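Local coordinates for protein argininosuccinate lyase (PDB 6RXA) that is an engineered variant of a C-N lyase of the aspartase/fumarase superfamily, an EDDS lyase that probably splits C-N bonds of amine adducts of fumarate, at residues N245-I259 / L335-L349. The protein carries 2 engineered substitutions. Residues are numbered along the deposited sequence; the frame is centred on the assembly and turned at random.
Sequences NAVFLSGLSRLASEI and LIAATHAMTGVVRTL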
loop_
_atom_site.group_PDB
_atom_site.type_symbol
_atom_site.label_atom_id
_atom_site.label_comp_id
_atom_site.label_asym_id
_atom_site.label_seq_id
_atom_site.Cartn_x
_atom_site.Cartn_y
_atom_site.Cartn_z
ATOM N N ASN A 245 11.827 4.764 7.138
ATOM C CA ASN A 245 12.415 3.451 6.884
ATOM C C ASN A 245 12.165 3.024 5.440
ATOM O O ASN A 245 13.072 2.539 4.753
ATOM C CB ASN A 245 11.825 2.406 7.828
ATOM C CG ASN A 245 12.333 2.502 9.252
ATOM O OD1 ASN A 245 13.132 3.376 9.617
ATOM N ND2 ASN A 245 11.848 1.580 10.085
ATOM N N ALA A 246 10.928 3.177 4.962
ATOM C CA ALA A 246 10.602 2.717 3.619
ATOM C C ALA A 246 11.348 3.515 2.553
ATOM O O ALA A 246 11.840 2.948 1.571
ATOM C CB ALA A 246 9.103 2.782 3.359
ATOM N N VAL A 247 11.393 4.844 2.690
ATOM C CA VAL A 247 12.047 5.640 1.644
ATOM C C VAL A 247 13.562 5.443 1.663
ATOM O O VAL A 247 14.192 5.277 0.609
ATOM C CB VAL A 247 11.614 7.122 1.663
ATOM C CG1 VAL A 247 12.289 7.898 2.780
ATOM C CG2 VAL A 247 11.917 7.762 0.295
ATOM N N PHE A 248 14.168 5.439 2.857
ATOM C CA PHE A 248 15.579 5.111 2.985
ATOM C C PHE A 248 15.885 3.754 2.355
ATOM O O PHE A 248 16.820 3.612 1.556
ATOM C CB PHE A 248 16.002 5.130 4.464
ATOM C CG PHE A 248 17.254 4.343 4.712
ATOM C CD1 PHE A 248 18.463 4.765 4.193
ATOM C CD2 PHE A 248 17.211 3.146 5.385
ATOM C CE1 PHE A 248 19.598 4.027 4.351
ATOM C CE2 PHE A 248 18.346 2.397 5.558
ATOM C CZ PHE A 248 19.550 2.827 5.051
ATOM N N LEU A 249 15.083 2.742 2.683
ATOM C CA LEU A 249 15.342 1.411 2.144
ATOM C C LEU A 249 15.135 1.367 0.639
ATOM O O LEU A 249 15.772 0.547 -0.030
ATOM C CB LEU A 249 14.516 0.345 2.868
ATOM C CG LEU A 249 15.063 -0.059 4.251
ATOM C CD1 LEU A 249 14.058 -0.877 5.030
ATOM C CD2 LEU A 249 16.360 -0.847 4.083
ATOM N N SER A 250 14.249 2.211 0.093
ATOM C CA SER A 250 14.085 2.205 -1.357
ATOM C C SER A 250 15.372 2.648 -2.043
ATOM O O SER A 250 15.715 2.124 -3.111
ATOM C CB SER A 250 12.882 3.044 -1.815
ATOM O OG SER A 250 13.190 4.427 -1.866
ATOM N N GLY A 251 16.119 3.574 -1.434
ATOM C CA GLY A 251 17.388 3.965 -2.021
ATOM C C GLY A 251 18.429 2.882 -1.879
ATOM O O GLY A 251 19.300 2.728 -2.743
ATOM N N LEU A 252 18.350 2.122 -0.785
ATOM C CA LEU A 252 19.211 0.964 -0.581
ATOM C C LEU A 252 18.892 -0.140 -1.583
ATOM O O LEU A 252 19.811 -0.738 -2.157
ATOM C CB LEU A 252 19.080 0.520 0.883
ATOM C CG LEU A 252 19.944 -0.666 1.295
ATOM C CD1 LEU A 252 20.334 -0.611 2.762
ATOM C CD2 LEU A 252 19.238 -1.968 1.003
ATOM N N SER A 253 17.609 -0.387 -1.855
ATOM C CA SER A 253 17.236 -1.311 -2.921
ATOM C C SER A 253 17.811 -0.875 -4.266
ATOM O O SER A 253 18.293 -1.706 -5.045
ATOM C CB SER A 253 15.712 -1.425 -2.999
ATOM O OG SER A 253 15.344 -2.179 -4.137
ATOM N N ARG A 254 17.760 0.419 -4.561
ATOM C CA ARG A 254 18.251 0.905 -5.844
ATOM C C ARG A 254 19.752 0.695 -5.987
ATOM O O ARG A 254 20.230 0.304 -7.061
ATOM C CB ARG A 254 17.871 2.380 -5.999
ATOM C CG ARG A 254 16.377 2.556 -6.210
ATOM C CD ARG A 254 15.911 4.001 -6.082
ATOM N NE ARG A 254 16.250 4.767 -7.260
ATOM C CZ ARG A 254 16.144 6.087 -7.334
ATOM N NH1 ARG A 254 15.739 6.776 -6.251
ATOM N NH2 ARG A 254 16.434 6.698 -8.491
ATOM N N LEU A 255 20.513 0.928 -4.918
ATOM C CA LEU A 255 21.943 0.645 -4.970
ATOM C C LEU A 255 22.196 -0.849 -5.106
ATOM O O LEU A 255 23.062 -1.266 -5.881
ATOM C CB LEU A 255 22.647 1.171 -3.723
ATOM C CG LEU A 255 24.141 0.862 -3.670
ATOM C CD1 LEU A 255 24.889 1.488 -4.841
ATOM C CD2 LEU A 255 24.744 1.342 -2.351
ATOM N N ALA A 256 21.478 -1.670 -4.332
ATOM C CA ALA A 256 21.636 -3.113 -4.465
ATOM C C ALA A 256 21.346 -3.567 -5.891
ATOM O O ALA A 256 22.076 -4.393 -6.450
ATOM C CB ALA A 256 20.714 -3.825 -3.473
ATOM N N SER A 257 20.276 -3.050 -6.490
ATOM C CA SER A 257 19.948 -3.411 -7.866
ATOM C C SER A 257 21.043 -2.957 -8.825
ATOM O O SER A 257 21.424 -3.699 -9.741
ATOM C CB SER A 257 18.593 -2.807 -8.232
ATOM O OG SER A 257 18.071 -3.342 -9.432
ATOM N N GLU A 258 21.572 -1.745 -8.627
ATOM C CA GLU A 258 22.647 -1.240 -9.475
ATOM C C GLU A 258 23.838 -2.183 -9.449
ATOM O O GLU A 258 24.382 -2.550 -10.497
ATOM C CB GLU A 258 23.090 0.139 -8.982
ATOM C CG GLU A 258 23.964 0.880 -9.986
ATOM C CD GLU A 258 23.173 1.859 -10.833
ATOM O OE1 GLU A 258 22.468 2.706 -10.237
ATOM O OE2 GLU A 258 23.271 1.784 -12.092
ATOM N N ILE A 259 24.252 -2.580 -8.245
ATOM C CA ILE A 259 25.395 -3.477 -8.074
ATOM C C ILE A 259 25.080 -4.853 -8.651
ATOM O O ILE A 259 25.947 -5.506 -9.239
ATOM C CB ILE A 259 25.816 -3.542 -6.594
ATOM C CG1 ILE A 259 26.329 -2.175 -6.130
ATOM C CG2 ILE A 259 26.875 -4.616 -6.403
ATOM C CD1 ILE A 259 26.616 -2.090 -4.637
ATOM N N LEU A 335 15.648 -3.804 8.624
ATOM C CA LEU A 335 16.316 -2.623 8.099
ATOM C C LEU A 335 17.771 -2.591 8.524
ATOM O O LEU A 335 18.654 -2.299 7.711
ATOM C CB LEU A 335 15.587 -1.365 8.573
ATOM C CG LEU A 335 16.198 -0.032 8.145
ATOM C CD1 LEU A 335 15.108 1.052 8.094
ATOM C CD2 LEU A 335 17.323 0.432 9.069
ATOM N N ILE A 336 18.044 -2.903 9.795
ATOM C CA ILE A 336 19.414 -2.843 10.290
ATOM C C ILE A 336 20.266 -3.903 9.606
ATOM O O ILE A 336 21.405 -3.642 9.205
ATOM C CB ILE A 336 19.438 -2.972 11.828
ATOM C CG1 ILE A 336 18.711 -1.795 12.499
ATOM C CG2 ILE A 336 20.881 -3.079 12.302
ATOM C CD1 ILE A 336 19.375 -0.447 12.347
ATOM N N ALA A 337 19.727 -5.111 9.449
ATOM C CA ALA A 337 20.459 -6.178 8.779
ATOM C C ALA A 337 20.797 -5.794 7.344
ATOM O O ALA A 337 21.929 -5.993 6.892
ATOM C CB ALA A 337 19.642 -7.466 8.825
ATOM N N ALA A 338 19.824 -5.242 6.614
ATOM C CA ALA A 338 20.076 -4.839 5.238
ATOM C C ALA A 338 21.077 -3.700 5.177
ATOM O O ALA A 338 21.936 -3.671 4.281
ATOM C CB ALA A 338 18.767 -4.421 4.579
ATOM N N THR A 339 20.978 -2.739 6.099
ATOM C CA THR A 339 21.919 -1.620 6.094
ATOM C C THR A 339 23.336 -2.092 6.372
ATOM O O THR A 339 24.285 -1.654 5.716
ATOM C CB THR A 339 21.487 -0.564 7.114
ATOM O OG1 THR A 339 20.167 -0.101 6.797
ATOM C CG2 THR A 339 22.428 0.616 7.095
ATOM N N HIS A 340 23.504 -2.973 7.363
ATOM C CA HIS A 340 24.812 -3.544 7.645
ATOM C C HIS A 340 25.331 -4.348 6.464
ATOM O O HIS A 340 26.498 -4.226 6.078
ATOM C CB HIS A 340 24.717 -4.428 8.884
ATOM C CG HIS A 340 24.590 -3.666 10.162
ATOM N ND1 HIS A 340 24.193 -4.261 11.341
ATOM C CD2 HIS A 340 24.832 -2.368 10.459
ATOM C CE1 HIS A 340 24.196 -3.361 12.309
ATOM N NE2 HIS A 340 24.580 -2.203 11.800
ATOM N N ALA A 341 24.469 -5.162 5.849
ATOM C CA ALA A 341 24.901 -5.955 4.701
ATOM C C ALA A 341 25.396 -5.055 3.574
ATOM O O ALA A 341 26.446 -5.308 2.975
ATOM C CB ALA A 341 23.753 -6.846 4.220
ATOM N N MET A 342 24.643 -3.995 3.261
ATOM C CA MET A 342 25.036 -3.120 2.157
ATOM C C MET A 342 26.269 -2.290 2.508
ATOM O O MET A 342 27.065 -1.961 1.618
ATOM C CB MET A 342 23.851 -2.260 1.723
ATOM C CG MET A 342 22.757 -3.053 1.019
ATOM S SD MET A 342 23.355 -3.932 -0.457
ATOM C CE MET A 342 23.945 -2.542 -1.431
ATOM N N THR A 343 26.466 -1.984 3.795
ATOM C CA THR A 343 27.707 -1.352 4.241
ATOM C C THR A 343 28.897 -2.232 3.890
ATOM O O THR A 343 29.885 -1.763 3.311
ATOM C CB THR A 343 27.642 -1.107 5.756
ATOM O OG1 THR A 343 26.551 -0.222 6.061
ATOM C CG2 THR A 343 28.947 -0.499 6.305
ATOM N N GLY A 344 28.799 -3.532 4.196
ATOM C CA GLY A 344 29.882 -4.448 3.879
ATOM C C GLY A 344 30.031 -4.708 2.389
ATOM O O GLY A 344 31.149 -4.825 1.883
ATOM N N VAL A 345 28.909 -4.802 1.667
ATOM C CA VAL A 345 28.965 -4.942 0.211
ATOM C C VAL A 345 29.770 -3.805 -0.404
ATOM O O VAL A 345 30.630 -4.017 -1.271
ATOM C CB VAL A 345 27.545 -5.003 -0.381
ATOM C CG1 VAL A 345 27.600 -4.745 -1.888
ATOM C CG2 VAL A 345 26.908 -6.338 -0.101
ATOM N N VAL A 346 29.456 -2.570 -0.004
ATOM C CA VAL A 346 30.125 -1.407 -0.579
ATOM C C VAL A 346 31.597 -1.403 -0.196
ATOM O O VAL A 346 32.484 -1.244 -1.046
ATOM C CB VAL A 346 29.413 -0.105 -0.155
ATOM C CG1 VAL A 346 30.290 1.101 -0.463
ATOM C CG2 VAL A 346 28.041 0.003 -0.818
ATOM N N ARG A 347 31.890 -1.624 1.085
ATOM C CA ARG A 347 33.277 -1.612 1.526
ATOM C C ARG A 347 34.119 -2.604 0.735
ATOM O O ARG A 347 35.258 -2.299 0.341
ATOM C CB ARG A 347 33.338 -1.926 3.019
ATOM C CG ARG A 347 34.769 -2.035 3.538
ATOM C CD ARG A 347 34.807 -2.343 5.032
ATOM N NE ARG A 347 34.278 -3.666 5.349
ATOM C CZ ARG A 347 33.101 -3.896 5.925
ATOM N NH1 ARG A 347 32.289 -2.901 6.262
ATOM N NH2 ARG A 347 32.738 -5.146 6.169
ATOM N N THR A 348 33.578 -3.797 0.494
ATOM C CA THR A 348 34.371 -4.883 -0.058
ATOM C C THR A 348 34.172 -5.098 -1.552
ATOM O O THR A 348 34.762 -6.036 -2.101
ATOM C CB THR A 348 34.077 -6.198 0.682
ATOM O OG1 THR A 348 32.711 -6.592 0.511
ATOM C CG2 THR A 348 34.354 -6.045 2.160
ATOM N N LEU A 349 33.384 -4.261 -2.220
ATOM C CA LEU A 349 33.117 -4.479 -3.637
ATOM C C LEU A 349 34.398 -4.409 -4.462
ATOM O O LEU A 349 35.271 -3.569 -4.224
ATOM C CB LEU A 349 32.136 -3.426 -4.150
ATOM C CG LEU A 349 31.544 -3.659 -5.536
ATOM C CD1 LEU A 349 30.658 -4.893 -5.556
ATOM C CD2 LEU A 349 30.746 -2.435 -5.963
#
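M342 enters a hole formed by L252, L255, A256 and I259, a knobs-into-holes fit in the central helical bundle of the aspartase/fumarase fold. Helices 236-262 and 329-348 run roughly parallel here, their segment axes 34° apart and 11.0 Å at closest approach. From the backbone, M342 CB first meets L252 CD1 at 4.0 Å. M342 CG then lies against the branch of L252, 3.7 Å from L252 CD2. Bends at both chi2 (-58°) and chi3 (-60°) fold the chain over A256. M342 SD rests 4.0 Å from A256 CB. M342 CE reaches the helix backbone, 3.9 Å from A256 CA. This methyl also meets I259 CD1 tip to tip, while L255 passes in the opposite direction. Further along, I259 CD1 packs on V345 CG1. At the other end, L335 CD1 presses on the amide of N245, whose OD1 is hydrogen-bonded to Y186 OH of helix 168-193, and both L335 and F248 also pack on that helix. The F248 ring turns its edge to T339, with T339 OG1 in the ring plane 3.3 Å from F248 CE2. T339 OG1 also donates to L335 O from above the carbonyl plane. A valine here has no hydroxyl, and L335 O would probably be left with only its backbone donor of the two in this helix. That donor, T339 N, reaches L335 O from the face opposite T339 OG1.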